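Local coordinates for protein diphthine synthase (Aeropyrum pernix, PDB 1WDE) that probably transfers methyl groups from S-adenosyl-L-methionine to a modified histidine of elongation factor 2, a step in diphthamide biosynthesis, at residues T151-A156 / D195-R200. Sequence-based numbering, arbitrary orientation.
Sequences TPISVA and DREYAR
Ile153 and Ala156, on the first turn of helix 153-165, lie against Tyr198 and Asp195 near the C-terminal end of helix 184-202, with CA atoms 5.6 Å apart for Ile153 and Tyr198 and 5.7 Å for Ala156 and Asp195. Pro152 is the N-cap and also the centre of an inverse gamma turn, closed by the bond from Ile153 N to Thr151 O (2.8 Å). No hydrogen bond joins the two segments; methyl groups meeting a ring and a carboxylate make the contact. Ile153 CG2, anti to its backbone N, comes obliquely to the Tyr198 ring, 3.7 Å from CD1 and equally near Tyr198 CB. The Ala156 methyl lies 4.3 Å from Tyr198 CD2. Outside the segments, Tyr198 OH is hydrogen-bonded to Glu292, and the Asp195 carboxylate oxygens to Tyr160 OH and Leu208 N. Glu197, extended beyond CG, crosses Ile153 at about a right angle and packs its carboxylate on methyls, OE2 3.5 Å from Ile153 CD1 and OE1 3.8 Å from Thr151 CG2; the nearby Glu193 carboxylate may raise its proton affinity. An alanine in place of Glu197 would probably open a gap beside Ile153 CD1 and Thr151 CG2. The contact packs the start of a beta-alpha-beta crossover helix, between parallel strands 137-143 and 168-173, onto helix 184-202, away from the residues thought, from relatives, to bind S-adenosyl-L-methionine.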
ATOM      1  N   THR A 151      -8.304 -13.517 -10.988  1.00 51.70           N
ATOM      2  CA  THR A 151      -8.098 -12.497 -12.012  1.00 49.03           C
ATOM      3  C   THR A 151      -8.812 -11.294 -11.408  1.00 44.46           C
ATOM      4  O   THR A 151     -10.024 -11.317 -11.205  1.00 41.86           O
ATOM      5  CB  THR A 151      -8.755 -12.892 -13.345  1.00 53.81           C
ATOM      6  OG1 THR A 151      -8.086 -14.044 -13.880  1.00 54.02           O
ATOM      7  CG2 THR A 151      -8.668 -11.744 -14.345  1.00 50.65           C
ATOM      8  N   PRO A 152      -8.062 -10.235 -11.094  1.00 39.38           N
ATOM      9  CA  PRO A 152      -8.574  -8.997 -10.491  1.00 39.09           C
ATOM     10  C   PRO A 152      -9.516  -8.117 -11.318  1.00 31.53           C
ATOM     11  O   PRO A 152      -9.156  -7.001 -11.653  1.00 30.84           O
ATOM     12  CB  PRO A 152      -7.291  -8.260 -10.106  1.00 34.11           C
ATOM     13  CG  PRO A 152      -6.346  -8.658 -11.183  1.00 34.35           C
ATOM     14  CD  PRO A 152      -6.607 -10.147 -11.326  1.00 40.46           C
ATOM     15  N   ILE A 153     -10.716  -8.604 -11.635  1.00 31.05           N
ATOM     16  CA  ILE A 153     -11.659  -7.811 -12.426  1.00 27.37           C
ATOM     17  C   ILE A 153     -12.235  -6.627 -11.628  1.00 25.76           C
ATOM     18  O   ILE A 153     -12.332  -5.505 -12.130  1.00 22.74           O
ATOM     19  CB  ILE A 153     -12.810  -8.704 -12.960  1.00 29.45           C
ATOM     20  CG1 ILE A 153     -12.238  -9.750 -13.921  1.00 37.95           C
ATOM     21  CG2 ILE A 153     -13.829  -7.864 -13.699  1.00 34.27           C
ATOM     22  CD1 ILE A 153     -13.287 -10.678 -14.515  1.00 49.27           C
ATOM     23  N   SER A 154     -12.618  -6.865 -10.383  1.00 23.19           N
ATOM     24  CA  SER A 154     -13.155  -5.769  -9.594  1.00 28.64           C
ATOM     25  C   SER A 154     -12.045  -4.736  -9.377  1.00 28.12           C
ATOM     26  O   SER A 154     -12.316  -3.546  -9.265  1.00 26.11           O
ATOM     27  CB  SER A 154     -13.683  -6.281  -8.261  1.00 23.03           C
ATOM     28  OG  SER A 154     -12.621  -6.789  -7.485  1.00 42.77           O
ATOM     29  N   VAL A 155     -10.792  -5.191  -9.340  1.00 28.87           N
ATOM     30  CA  VAL A 155      -9.671  -4.278  -9.148  1.00 27.42           C
ATOM     31  C   VAL A 155      -9.497  -3.334 -10.341  1.00 28.18           C
ATOM     32  O   VAL A 155      -9.253  -2.135 -10.153  1.00 25.70           O
ATOM     33  CB  VAL A 155      -8.365  -5.045  -8.898  1.00 31.65           C
ATOM     34  CG1 VAL A 155      -7.160  -4.140  -9.167  1.00 25.37           C
ATOM     35  CG2 VAL A 155      -8.343  -5.522  -7.454  1.00 33.49           C
ATOM     36  N   ALA A 156      -9.632  -3.868 -11.559  1.00 25.04           N
ATOM     37  CA  ALA A 156      -9.502  -3.047 -12.765  1.00 28.28           C
ATOM     38  C   ALA A 156     -10.595  -1.981 -12.720  1.00 26.26           C
ATOM     39  O   ALA A 156     -10.326  -0.802 -12.924  1.00 23.34           O
ATOM     40  CB  ALA A 156      -9.638  -3.911 -14.037  1.00 23.10           C
ATOM     41  N   ASP A 195      -8.020  -6.548 -17.062  1.00 26.02           N
ATOM     42  CA  ASP A 195      -8.593  -5.449 -17.816  1.00 27.22           C
ATOM     43  C   ASP A 195      -9.226  -5.936 -19.108  1.00 26.20           C
ATOM     44  O   ASP A 195     -10.325  -5.515 -19.460  1.00 28.96           O
ATOM     45  CB  ASP A 195      -7.515  -4.412 -18.121  1.00 27.05           C
ATOM     46  CG  ASP A 195      -8.079  -3.158 -18.773  1.00 26.94           C
ATOM     47  OD1 ASP A 195      -9.236  -2.775 -18.455  1.00 23.76           O
ATOM     48  OD2 ASP A 195      -7.356  -2.541 -19.587  1.00 26.28           O
ATOM     49  N   ARG A 196      -8.537  -6.831 -19.816  1.00 30.29           N
ATOM     50  CA  ARG A 196      -9.072  -7.350 -21.070  1.00 27.38           C
ATOM     51  C   ARG A 196     -10.341  -8.157 -20.832  1.00 34.93           C
ATOM     52  O   ARG A 196     -11.274  -8.119 -21.639  1.00 38.78           O
ATOM     53  CB  ARG A 196      -8.023  -8.196 -21.799  1.00 29.69           C
ATOM     54  CG  ARG A 196      -6.905  -7.370 -22.427  1.00 27.32           C
ATOM     55  CD  ARG A 196      -6.007  -8.209 -23.339  1.00 39.96           C
ATOM     56  NE  ARG A 196      -5.222  -9.214 -22.616  1.00 36.78           N
ATOM     57  CZ  ARG A 196      -4.113  -8.959 -21.923  1.00 38.26           C
ATOM     58  NH1 ARG A 196      -3.487  -9.955 -21.313  1.00 35.67           N
ATOM     59  NH2 ARG A 196      -3.623  -7.725 -21.847  1.00 34.20           N
ATOM     60  N   GLU A 197     -10.374  -8.881 -19.721  1.00 37.43           N
ATOM     61  CA  GLU A 197     -11.536  -9.678 -19.360  1.00 38.41           C
ATOM     62  C   GLU A 197     -12.668  -8.739 -18.956  1.00 37.33           C
ATOM     63  O   GLU A 197     -13.812  -8.934 -19.364  1.00 41.79           O
ATOM     64  CB  GLU A 197     -11.186 -10.594 -18.190  1.00 44.45           C
ATOM     65  CG  GLU A 197     -11.868 -11.937 -18.221  1.00 54.05           C
ATOM     66  CD  GLU A 197     -11.197 -12.934 -17.298  1.00 61.26           C
ATOM     67  OE1 GLU A 197     -10.027 -13.299 -17.561  1.00 65.27           O
ATOM     68  OE2 GLU A 197     -11.836 -13.345 -16.304  1.00 65.04           O
ATOM     69  N   TYR A 198     -12.342  -7.719 -18.160  1.00 30.61           N
ATOM     70  CA  TYR A 198     -13.336  -6.746 -17.704  1.00 29.08           C
ATOM     71  C   TYR A 198     -13.926  -5.881 -18.821  1.00 31.87           C
ATOM     72  O   TYR A 198     -15.147  -5.731 -18.915  1.00 36.29           O
ATOM     73  CB  TYR A 198     -12.740  -5.840 -16.614  1.00 30.50           C
ATOM     74  CG  TYR A 198     -13.653  -4.693 -16.209  1.00 30.45           C
ATOM     75  CD1 TYR A 198     -14.928  -4.934 -15.685  1.00 36.67           C
ATOM     76  CD2 TYR A 198     -13.247  -3.365 -16.371  1.00 35.18           C
ATOM     77  CE1 TYR A 198     -15.776  -3.874 -15.335  1.00 34.21           C
ATOM     78  CE2 TYR A 198     -14.083  -2.300 -16.029  1.00 31.36           C
ATOM     79  CZ  TYR A 198     -15.343  -2.563 -15.514  1.00 32.49           C
ATOM     80  OH  TYR A 198     -16.170  -1.514 -15.189  1.00 29.59           O
ATOM     81  N   ALA A 199     -13.075  -5.310 -19.666  1.00 35.02           N
ATOM     82  CA  ALA A 199     -13.560  -4.469 -20.761  1.00 44.73           C
ATOM     83  C   ALA A 199     -14.467  -5.291 -21.680  1.00 48.29           C
ATOM     84  O   ALA A 199     -15.456  -4.788 -22.217  1.00 48.44           O
ATOM     85  CB  ALA A 199     -12.385  -3.900 -21.549  1.00 45.67           C
ATOM     86  N   ARG A 200     -14.119  -6.561 -21.849  1.00 52.94           N
ATOM     87  CA  ARG A 200     -14.901  -7.470 -22.679  1.00 57.85           C
ATOM     88  C   ARG A 200     -16.357  -7.510 -22.205  1.00 56.22           C
ATOM     89  O   ARG A 200     -17.273  -7.285 -22.991  1.00 55.15           O
ATOM     90  CB  ARG A 200     -14.307  -8.884 -22.618  1.00 62.05           C
ATOM     91  CG  ARG A 200     -15.017  -9.889 -23.512  1.00 69.78           C
ATOM     92  CD  ARG A 200     -14.811 -11.323 -23.044  1.00 69.18           C
ATOM     93  NE  ARG A 200     -15.723 -12.231 -23.735  1.00 72.50           N
ATOM     94  CZ  ARG A 200     -15.990 -13.472 -23.341  1.00 73.49           C
ATOM     95  NH1 ARG A 200     -15.414 -13.963 -22.251  1.00 73.55           N
ATOM     96  NH2 ARG A 200     -16.841 -14.220 -24.033  1.00 75.77           N
TER